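Local coordinates for protein adhesin (Streptococcus sanguinis SK1 = NCTC 7863, PDB 6VT2) that binds sialylated glycans through two tandem Siglec-like modules and so probably helps the streptococcus adhere to host sialoglycoproteins, at residues V368-N373 / V378-P383; Q12-Y17 / F22-E27; V238-D243 / K314-V319. All blocks are in the same frame, centred on the assembly; numbering follows the deposited sequence.

In the fold
From the N terminus, contact 2 (12-17 with 22-27) comes first. It closes a short loop where the chain leaves the mixed sheet of the first Siglec-like domain for the facing antiparallel sheet. Contact 3 (238-243 with 314-319) closes a loop of 70 residues in the second Siglec-like domain, joining the loop that follows edge strand 235-239 to strand 314-321, across the intervening strand 296-305 of the same sheet. Contact 1 (368-373 with 378-383) pairs two neighbouring strands of a hairpin in the C-terminal atypical Rib domain, in the three-stranded sheet completed by 392-395. The three follow one another in series and none nests or crosses. Contacts 1 and 2 have centres about 92 Å apart.

Contact 1. Residues V368-N373 / V378-P383; sequences VQYVVN and VTVIYP
The Tyr-370 ring carries Val-380 CG2 at its edge, in plane, with 3.9 Å from that methyl to Tyr-370 CD1, while Val-378 CG1 reaches the same side chain obliquely. The second ring, Tyr-382, lies alongside Val-368, whose CG1, anti to the carbonyl carbon (chi1 -81°), comes within 3.5 Å of Tyr-382 CD1. The ring of Tyr-327, a residue of the calcium site, meets the Tyr-382 ring with the planes about 20° apart, and Tyr-382 OH bonds to the calcium ligand Asp-393. The amide of Asn-373 points its ND2 at Thr-379 OG1, 3.0 Å away and almost exactly in the amide plane; ND2 also bonds to Ser-377 OG in the turn. A water joins Asn-373 OD1 to the Thr-379 hydroxyl, so direct bond and water both link the two side chains. Between the strands, Gln-369 pairs with Ile-381, and Val-371 with Thr-379, each through two backbone hydrogen bonds; Val-371 N to Thr-379 O is 2.8 Å. On the face opposite Thr-379, Tyr-370, Val-372 and Val-378 rest on helix 346-360. The result is an antiparallel beta hairpin, continued by strand 392-395 into the three-stranded sheet that packs on the helix of this atypical Rib domain.

Contact 2. Residues Q12-Y17 / F22-E27; sequences QEVIAY and FEFFVE
Val-14 and Phe-24 meet as methyl over ring. Val-14 CG2 stands above the centre of the Phe-24 ring, 3.7 Å from its centroid and only 14° off the ring normal, a well-formed CH-pi contact. The two side chains slant across each other, and the second methyl, Val-14 CG1, also takes part, lying 3.8 Å from Phe-24 CD1 on the rim of the ring. Torsions account for the fit: Phe-24 sets CG between its backbone N and carbonyl carbon, and this chi1 of 65° brings the ring beneath the valine, while chi2 -86° turns a face of it to the methyl. Val-14 places CG2 anti to its own carbonyl carbon. The other pair is simpler. Ala-16 CB approaches Phe-22 at the root of its side chain, 3.9 Å from Phe-22 CB, and meets the ring obliquely. The remainder of that ring runs on away from strand 13-17, although its CB starts out toward it.

No hydrogen bond links the segments, and Val-14 and Phe-24 have their CA atoms 7.6 Å apart, compared with 5.6 Å for Ala-16 and Phe-22, so the backbones draw together toward the connecting turn. Each strand has its backbone partners in its own sheet: Val-14 and Ala-16 bond to strand 119-125, and strand 21-29 lies between 7-9 and 76-83 in the facing antiparallel sheet. Phe-24 receives further cover from Phe-120, edge-to-face, and from Val-80, placing it between the two layers. Ile-15 and Glu-23 start away from the contact, whereas Val-14, Ala-16, Phe-22 and Phe-24 start toward it. This is the layer-to-layer packing of a V-set-like immunoglobulin beta sandwich, here where the chain passes from one sheet of the first Siglec-like domain to the other.

Contact 3. Residues V238-D243 / K314-V319; sequences VNFAGD and KIFRIV
Aromatic contact joins the segments through Phe-240 and Phe-316, whose rings meet rim to rim. Their planes stand at 80° and their centroids are 5.9 Å apart, yet neither lies over the face of the other. Phe-240 CE1 makes the closest approach, 3.5 Å from Phe-316 CE1 and equally near Phe-316 CZ. Phe-240 puts CG anti to its carbonyl carbon (chi1 -65°), and the far end of the ring comes nearer strand 314-321 than its CB does. Further rings extend the cluster: Phe-260 packs edge-to-face with Phe-240, and Phe-299 stacks with Phe-316. Aliphatic cover comes from Leu-226 on the facing sheet, which touches both phenylalanines.

Polar bonding shapes the loop that carries Phe-240. Asn-239 OD1 accepts a hydrogen bond from the backbone N of Ala-241 (2.8 Å), the donor standing above the plane of the asparagine's side-chain carbonyl, forming an Asx turn as strand 235-239 ends. Asp-243 caps helix 244-255 through Ala-246 N and makes a salt bridge to Lys-300 of the glycan pocket. The two rings belong to the aromatic core between the sheets of a Siglec-like immunoglobulin sandwich, with the Phe-316 side chain about 10 Å from the bound sialic acid and galactose.

Contact 1. Residues V368-N373 / V378-P383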
loop_
_atom_site.group_PDB
_atom_site.type_symbol
_atom_site.label_atom_id
_atom_site.label_comp_id
_atom_site.label_asym_id
_atom_site.label_seq_id
_atom_site.Cartn_x
_atom_site.Cartn_y
_atom_site.Cartn_z
ATOM N N VAL A 368 4.247 2.832 -46.162
ATOM C CA VAL A 368 3.964 1.633 -46.994
ATOM C C VAL A 368 4.200 2.004 -48.449
ATOM O O VAL A 368 4.076 3.153 -48.816
ATOM C CB VAL A 368 2.541 1.063 -46.904
ATOM C CG1 VAL A 368 2.524 0.251 -45.677
ATOM C CG2 VAL A 368 1.472 2.116 -47.051
ATOM N N GLN A 369 4.476 0.989 -49.234
ATOM C CA GLN A 369 4.629 1.172 -50.677
ATOM C C GLN A 369 3.486 0.383 -51.326
ATOM O O GLN A 369 3.185 -0.653 -50.873
ATOM C CB GLN A 369 5.981 0.691 -51.173
ATOM C CG GLN A 369 7.118 1.592 -50.775
ATOM C CD GLN A 369 7.362 2.789 -51.663
ATOM O OE1 GLN A 369 6.546 3.190 -52.459
ATOM N NE2 GLN A 369 8.472 3.464 -51.444
ATOM N N TYR A 370 2.848 0.962 -52.314
ATOM C CA TYR A 370 1.865 0.277 -53.122
ATOM C C TYR A 370 2.455 0.017 -54.508
ATOM O O TYR A 370 3.105 0.894 -55.121
ATOM C CB TYR A 370 0.630 1.127 -53.229
ATOM C CG TYR A 370 -0.005 1.457 -51.937
ATOM C CD1 TYR A 370 -0.578 0.486 -51.140
ATOM C CD2 TYR A 370 -0.055 2.745 -51.498
ATOM C CE1 TYR A 370 -1.214 0.825 -49.985
ATOM C CE2 TYR A 370 -0.650 3.078 -50.339
ATOM C CZ TYR A 370 -1.215 2.086 -49.570
ATOM O OH TYR A 370 -1.803 2.356 -48.420
ATOM N N VAL A 371 2.261 -1.179 -54.995
ATOM C CA VAL A 371 2.613 -1.485 -56.377
ATOM C C VAL A 371 1.342 -1.980 -57.042
ATOM O O VAL A 371 0.789 -3.007 -56.641
ATOM C CB VAL A 371 3.731 -2.530 -56.492
ATOM C CG1 VAL A 371 4.034 -2.828 -57.918
ATOM C CG2 VAL A 371 4.984 -2.034 -55.772
ATOM N N VAL A 372 0.856 -1.244 -58.026
ATOM C CA VAL A 372 -0.290 -1.693 -58.796
ATOM C C VAL A 372 0.236 -2.554 -59.949
ATOM O O VAL A 372 1.021 -2.114 -60.798
ATOM C CB VAL A 372 -1.107 -0.517 -59.300
ATOM C CG1 VAL A 372 -2.387 -1.056 -59.970
ATOM C CG2 VAL A 372 -1.465 0.439 -58.151
ATOM N N ASN A 373 -0.125 -3.803 -59.933
ATOM C CA ASN A 373 0.296 -4.755 -60.938
ATOM C C ASN A 373 -0.503 -4.572 -62.217
ATOM O O ASN A 373 -1.481 -3.817 -62.285
ATOM C CB ASN A 373 0.155 -6.116 -60.340
ATOM C CG ASN A 373 0.984 -6.219 -59.033
ATOM O OD1 ASN A 373 2.159 -5.932 -59.064
ATOM N ND2 ASN A 373 0.366 -6.555 -57.909
ATOM N N VAL A 378 -3.072 -4.976 -56.165
ATOM C CA VAL A 378 -2.172 -4.056 -55.522
ATOM C C VAL A 378 -1.363 -4.834 -54.512
ATOM O O VAL A 378 -1.922 -5.517 -53.650
ATOM C CB VAL A 378 -2.909 -2.898 -54.856
ATOM C CG1 VAL A 378 -1.838 -1.966 -54.196
ATOM C CG2 VAL A 378 -3.693 -2.143 -55.837
ATOM N N THR A 379 -0.054 -4.777 -54.656
ATOM C CA THR A 379 0.847 -5.302 -53.641
ATOM C C THR A 379 1.159 -4.192 -52.660
ATOM O O THR A 379 1.606 -3.127 -53.059
ATOM C CB THR A 379 2.141 -5.790 -54.257
ATOM O OG1 THR A 379 1.807 -6.738 -55.262
ATOM C CG2 THR A 379 3.006 -6.477 -53.195
ATOM N N VAL A 380 0.924 -4.461 -51.384
ATOM C CA VAL A 380 1.211 -3.546 -50.310
ATOM C C VAL A 380 2.484 -4.059 -49.657
ATOM O O VAL A 380 2.532 -5.196 -49.177
ATOM C CB VAL A 380 0.060 -3.525 -49.312
ATOM C CG1 VAL A 380 0.327 -2.613 -48.177
ATOM C CG2 VAL A 380 -1.253 -3.144 -49.991
ATOM N N ILE A 381 3.516 -3.224 -49.634
ATOM C CA ILE A 381 4.808 -3.613 -49.088
ATOM C C ILE A 381 5.107 -2.769 -47.862
ATOM O O ILE A 381 5.214 -1.537 -47.940
ATOM C CB ILE A 381 5.901 -3.458 -50.145
ATOM C CG1 ILE A 381 5.523 -4.236 -51.443
ATOM C CG2 ILE A 381 7.189 -3.868 -49.568
ATOM C CD1 ILE A 381 6.544 -4.010 -52.543
ATOM N N TYR A 382 5.209 -3.436 -46.734
ATOM C CA TYR A 382 5.440 -2.774 -45.470
ATOM C C TYR A 382 6.916 -2.543 -45.306
ATOM O O TYR A 382 7.734 -3.181 -45.960
ATOM C CB TYR A 382 4.927 -3.646 -44.338
ATOM C CG TYR A 382 3.461 -3.820 -44.411
ATOM C CD1 TYR A 382 2.630 -2.815 -43.968
ATOM C CD2 TYR A 382 2.907 -4.968 -44.940
ATOM C CE1 TYR A 382 1.275 -2.918 -44.085
ATOM C CE2 TYR A 382 1.540 -5.082 -45.029
ATOM C CZ TYR A 382 0.755 -4.067 -44.644
ATOM O OH TYR A 382 -0.610 -4.153 -44.764
ATOM N N PRO A 383 7.287 -1.580 -44.483
ATOM C CA PRO A 383 8.679 -1.118 -44.483
ATOM C C PRO A 383 9.682 -2.095 -43.865
ATOM O O PRO A 383 10.879 -1.832 -43.933
ATOM C CB PRO A 383 8.593 0.210 -43.725
ATOM C CG PRO A 383 7.342 0.225 -43.062
ATOM C CD PRO A 383 6.390 -0.620 -43.859
HETATM O O HOH W 1 3.853 -6.751 -57.127
#

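Contact 2. Residues Q12-Y17 / F22-E27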
loop_
_atom_site.group_PDB
_atom_site.type_symbol
_atom_site.label_atom_id
_atom_site.label_comp_id
_atom_site.label_asym_id
_atom_site.label_seq_id
_atom_site.Cartn_x
_atom_site.Cartn_y
_atom_site.Cartn_z
ATOM N N GLN A 12 -17.203 5.363 41.459
ATOM C CA GLN A 12 -16.709 4.688 42.678
ATOM C C GLN A 12 -15.254 4.285 42.445
ATOM O O GLN A 12 -14.543 4.116 43.388
ATOM C CB GLN A 12 -17.413 3.397 43.117
ATOM C CG GLN A 12 -18.775 3.035 42.605
ATOM C CD GLN A 12 -19.007 1.545 42.818
ATOM O OE1 GLN A 12 -19.187 1.127 43.942
ATOM N NE2 GLN A 12 -18.916 0.720 41.775
ATOM N N GLU A 13 -14.912 4.033 41.204
ATOM C CA GLU A 13 -13.534 3.627 40.927
ATOM C C GLU A 13 -13.045 4.387 39.703
ATOM O O GLU A 13 -13.756 4.471 38.767
ATOM C CB GLU A 13 -13.451 2.132 40.648
ATOM C CG GLU A 13 -12.069 1.664 40.346
ATOM C CD GLU A 13 -12.109 0.239 39.927
ATOM O OE1 GLU A 13 -12.576 -0.005 38.836
ATOM O OE2 GLU A 13 -11.687 -0.618 40.693
ATOM N N VAL A 14 -11.828 4.865 39.757
ATOM C CA VAL A 14 -11.245 5.573 38.614
ATOM C C VAL A 14 -9.903 4.898 38.369
ATOM O O VAL A 14 -9.094 4.913 39.254
ATOM C CB VAL A 14 -11.051 7.054 38.908
ATOM C CG1 VAL A 14 -10.348 7.719 37.742
ATOM C CG2 VAL A 14 -12.391 7.708 39.184
ATOM N N ILE A 15 -9.736 4.283 37.227
ATOM C CA ILE A 15 -8.437 3.668 36.899
ATOM C C ILE A 15 -7.506 4.771 36.361
ATOM O O ILE A 15 -7.917 5.394 35.448
ATOM C CB ILE A 15 -8.608 2.538 35.883
ATOM C CG1 ILE A 15 -9.555 1.481 36.421
ATOM C CG2 ILE A 15 -7.263 1.953 35.498
ATOM C CD1 ILE A 15 -9.133 0.920 37.707
ATOM N N ALA A 16 -6.292 4.881 36.886
ATOM C CA ALA A 16 -5.414 6.026 36.368
ATOM C C ALA A 16 -4.132 5.277 36.001
ATOM O O ALA A 16 -3.678 4.523 36.782
ATOM C CB ALA A 16 -5.137 7.052 37.421
ATOM N N TYR A 17 -3.575 5.536 34.869
ATOM C CA TYR A 17 -2.386 4.804 34.448
ATOM C C TYR A 17 -1.143 5.550 34.906
ATOM O O TYR A 17 -1.102 6.712 34.799
ATOM C CB TYR A 17 -2.420 4.599 32.944
ATOM C CG TYR A 17 -3.542 3.677 32.609
ATOM C CD1 TYR A 17 -3.426 2.340 32.894
ATOM C CD2 TYR A 17 -4.738 4.159 32.144
ATOM C CE1 TYR A 17 -4.458 1.464 32.670
ATOM C CE2 TYR A 17 -5.783 3.296 31.932
ATOM C CZ TYR A 17 -5.634 1.958 32.173
ATOM O OH TYR A 17 -6.707 1.181 31.960
ATOM N N PHE A 22 -4.990 11.912 34.433
ATOM C CA PHE A 22 -6.321 11.328 34.675
ATOM C C PHE A 22 -7.256 12.502 34.951
ATOM O O PHE A 22 -6.802 13.516 35.314
ATOM C CB PHE A 22 -6.384 10.355 35.851
ATOM C CG PHE A 22 -6.046 10.977 37.181
ATOM C CD1 PHE A 22 -4.727 11.073 37.581
ATOM C CD2 PHE A 22 -7.030 11.460 38.028
ATOM C CE1 PHE A 22 -4.396 11.649 38.789
ATOM C CE2 PHE A 22 -6.692 12.035 39.241
ATOM C CZ PHE A 22 -5.376 12.128 39.618
ATOM N N GLU A 23 -8.537 12.275 34.708
ATOM C CA GLU A 23 -9.552 13.309 34.974
ATOM C C GLU A 23 -10.887 12.621 35.140
ATOM O O GLU A 23 -11.127 11.691 34.414
ATOM C CB GLU A 23 -9.610 14.297 33.813
ATOM C CG GLU A 23 -10.827 15.192 33.767
ATOM C CD GLU A 23 -10.835 15.922 32.445
ATOM O OE1 GLU A 23 -10.182 16.920 32.362
ATOM O OE2 GLU A 23 -11.430 15.423 31.497
ATOM N N PHE A 24 -11.679 13.059 36.093
ATOM C CA PHE A 24 -13.062 12.576 36.197
ATOM C C PHE A 24 -13.862 13.707 36.808
ATOM O O PHE A 24 -13.293 14.586 37.209
ATOM C CB PHE A 24 -13.176 11.268 36.980
ATOM C CG PHE A 24 -12.806 11.328 38.432
ATOM C CD1 PHE A 24 -11.489 11.183 38.825
ATOM C CD2 PHE A 24 -13.782 11.471 39.399
ATOM C CE1 PHE A 24 -11.161 11.164 40.166
ATOM C CE2 PHE A 24 -13.447 11.473 40.738
ATOM C CZ PHE A 24 -12.140 11.317 41.111
ATOM N N PHE A 25 -15.180 13.632 36.765
ATOM C CA PHE A 25 -16.021 14.732 37.242
ATOM C C PHE A 25 -16.914 14.250 38.366
ATOM O O PHE A 25 -17.320 13.118 38.351
ATOM C CB PHE A 25 -16.779 15.326 36.060
ATOM C CG PHE A 25 -15.872 16.118 35.166
ATOM C CD1 PHE A 25 -15.578 17.436 35.455
ATOM C CD2 PHE A 25 -15.254 15.519 34.085
ATOM C CE1 PHE A 25 -14.716 18.155 34.648
ATOM C CE2 PHE A 25 -14.388 16.241 33.286
ATOM C CZ PHE A 25 -14.128 17.556 33.568
ATOM N N VAL A 26 -17.142 15.140 39.299
ATOM C CA VAL A 26 -18.067 14.880 40.413
ATOM C C VAL A 26 -19.219 15.842 40.131
ATOM O O VAL A 26 -18.975 16.842 39.677
ATOM C CB VAL A 26 -17.397 15.160 41.762
ATOM C CG1 VAL A 26 -18.434 15.164 42.871
ATOM C CG2 VAL A 26 -16.239 14.206 42.051
ATOM N N GLU A 27 -20.447 15.423 40.278
ATOM C CA GLU A 27 -21.618 16.291 40.014
ATOM C C GLU A 27 -22.357 16.464 41.327
ATOM O O GLU A 27 -22.508 15.494 41.999
ATOM C CB GLU A 27 -22.501 15.716 38.921
ATOM C CG GLU A 27 -21.933 15.909 37.525
ATOM C CD GLU A 27 -22.979 15.762 36.436
ATOM O OE1 GLU A 27 -23.969 15.082 36.669
ATOM O OE2 GLU A 27 -22.813 16.350 35.376
#

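Contact 3. Residues V238-D243 / K314-V319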
loop_
_atom_site.group_PDB
_atom_site.type_symbol
_atom_site.label_atom_id
_atom_site.label_comp_id
_atom_site.label_asym_id
_atom_site.label_seq_id
_atom_site.Cartn_x
_atom_site.Cartn_y
_atom_site.Cartn_z
ATOM N N VAL A 238 17.089 -8.785 -10.267
ATOM C CA VAL A 238 16.593 -9.510 -11.432
ATOM C C VAL A 238 17.766 -9.681 -12.370
ATOM O O VAL A 238 18.456 -8.702 -12.701
ATOM C CB VAL A 238 15.429 -8.771 -12.094
ATOM C CG1 VAL A 238 15.039 -9.451 -13.388
ATOM C CG2 VAL A 238 14.297 -8.635 -11.136
ATOM N N ASN A 239 18.026 -10.920 -12.747
ATOM C CA ASN A 239 19.250 -11.265 -13.446
ATOM C C ASN A 239 18.916 -12.010 -14.723
ATOM O O ASN A 239 18.428 -13.141 -14.686
ATOM C CB ASN A 239 20.123 -12.147 -12.571
ATOM C CG ASN A 239 21.454 -12.459 -13.199
ATOM O OD1 ASN A 239 21.803 -11.923 -14.256
ATOM N ND2 ASN A 239 22.248 -13.314 -12.523
ATOM N N PHE A 240 19.174 -11.361 -15.855
ATOM C CA PHE A 240 18.968 -11.933 -17.184
ATOM C C PHE A 240 20.214 -12.600 -17.714
ATOM O O PHE A 240 20.186 -13.156 -18.804
ATOM C CB PHE A 240 18.521 -10.842 -18.180
ATOM C CG PHE A 240 17.207 -10.256 -17.870
ATOM C CD1 PHE A 240 16.068 -10.820 -18.358
ATOM C CD2 PHE A 240 17.109 -9.135 -17.063
ATOM C CE1 PHE A 240 14.878 -10.325 -18.116
ATOM C CE2 PHE A 240 15.919 -8.607 -16.736
ATOM C CZ PHE A 240 14.751 -9.174 -17.264
ATOM N N ALA A 241 21.288 -12.619 -16.951
ATOM C CA ALA A 241 22.572 -13.089 -17.436
ATOM C C ALA A 241 23.198 -14.073 -16.468
ATOM O O ALA A 241 24.404 -14.047 -16.242
ATOM C CB ALA A 241 23.504 -11.910 -17.683
ATOM N N GLY A 242 22.394 -15.010 -16.004
ATOM C CA GLY A 242 22.749 -15.942 -14.915
ATOM C C GLY A 242 23.682 -17.062 -15.325
ATOM O O GLY A 242 24.195 -17.728 -14.489
ATOM N N ASP A 243 23.807 -17.284 -16.601
ATOM C CA ASP A 243 24.711 -18.295 -17.182
ATOM C C ASP A 243 25.152 -17.834 -18.562
ATOM O O ASP A 243 24.704 -16.826 -19.005
ATOM C CB ASP A 243 24.018 -19.628 -17.246
ATOM C CG ASP A 243 22.782 -19.450 -18.050
ATOM O OD1 ASP A 243 22.804 -19.513 -19.228
ATOM O OD2 ASP A 243 21.765 -19.357 -17.403
ATOM N N LYS A 314 14.168 -18.935 -15.504
ATOM C CA LYS A 314 12.828 -19.023 -16.056
ATOM C C LYS A 314 12.866 -18.407 -17.451
ATOM O O LYS A 314 13.493 -17.429 -17.619
ATOM C CB LYS A 314 11.871 -18.231 -15.176
ATOM C CG LYS A 314 11.945 -18.644 -13.722
ATOM C CD LYS A 314 11.243 -19.917 -13.511
ATOM C CE LYS A 314 11.359 -20.458 -12.097
ATOM N NZ LYS A 314 10.947 -21.876 -12.080
ATOM N N ILE A 315 12.159 -19.026 -18.372
ATOM C CA ILE A 315 12.207 -18.675 -19.804
ATOM C C ILE A 315 11.136 -17.652 -20.134
ATOM O O ILE A 315 10.138 -17.721 -19.598
ATOM C CB ILE A 315 11.889 -19.911 -20.659
ATOM C CG1 ILE A 315 13.000 -20.923 -20.447
ATOM C CG2 ILE A 315 11.689 -19.616 -22.139
ATOM C CD1 ILE A 315 14.291 -20.450 -20.908
ATOM N N PHE A 316 11.474 -16.713 -20.980
ATOM C CA PHE A 316 10.514 -15.916 -21.741
ATOM C C PHE A 316 11.171 -15.673 -23.089
ATOM O O PHE A 316 12.368 -15.920 -23.265
ATOM C CB PHE A 316 10.106 -14.626 -21.059
ATOM C CG PHE A 316 11.154 -13.628 -21.006
ATOM C CD1 PHE A 316 12.100 -13.666 -20.050
ATOM C CD2 PHE A 316 11.222 -12.614 -21.921
ATOM C CE1 PHE A 316 13.129 -12.751 -19.998
ATOM C CE2 PHE A 316 12.241 -11.690 -21.874
ATOM C CZ PHE A 316 13.180 -11.723 -20.895
ATOM N N ARG A 317 10.352 -15.316 -24.083
ATOM C CA ARG A 317 10.891 -15.086 -25.400
ATOM C C ARG A 317 10.406 -13.780 -25.975
ATOM O O ARG A 317 9.343 -13.293 -25.650
ATOM C CB ARG A 317 10.487 -16.196 -26.404
ATOM C CG ARG A 317 10.746 -17.615 -25.843
ATOM C CD ARG A 317 10.669 -18.680 -26.900
ATOM N NE ARG A 317 9.365 -18.725 -27.500
ATOM C CZ ARG A 317 9.064 -19.570 -28.488
ATOM N NH1 ARG A 317 9.981 -20.417 -28.944
ATOM N NH2 ARG A 317 7.868 -19.547 -29.008
ATOM N N ILE A 318 11.232 -13.233 -26.818
ATOM C CA ILE A 318 10.816 -12.245 -27.798
ATOM C C ILE A 318 10.691 -12.985 -29.103
ATOM O O ILE A 318 11.645 -13.624 -29.530
ATOM C CB ILE A 318 11.805 -11.073 -27.872
ATOM C CG1 ILE A 318 11.565 -10.220 -26.657
ATOM C CG2 ILE A 318 11.605 -10.266 -29.189
ATOM C CD1 ILE A 318 12.625 -9.141 -26.471
ATOM N N VAL A 319 9.555 -12.819 -29.788
ATOM C CA VAL A 319 9.286 -13.458 -31.068
ATOM C C VAL A 319 9.028 -12.364 -32.084
ATOM O O VAL A 319 8.232 -11.463 -31.842
ATOM C CB VAL A 319 8.123 -14.453 -30.995
ATOM C CG1 VAL A 319 7.840 -15.014 -32.361
ATOM C CG2 VAL A 319 8.534 -15.562 -29.994
#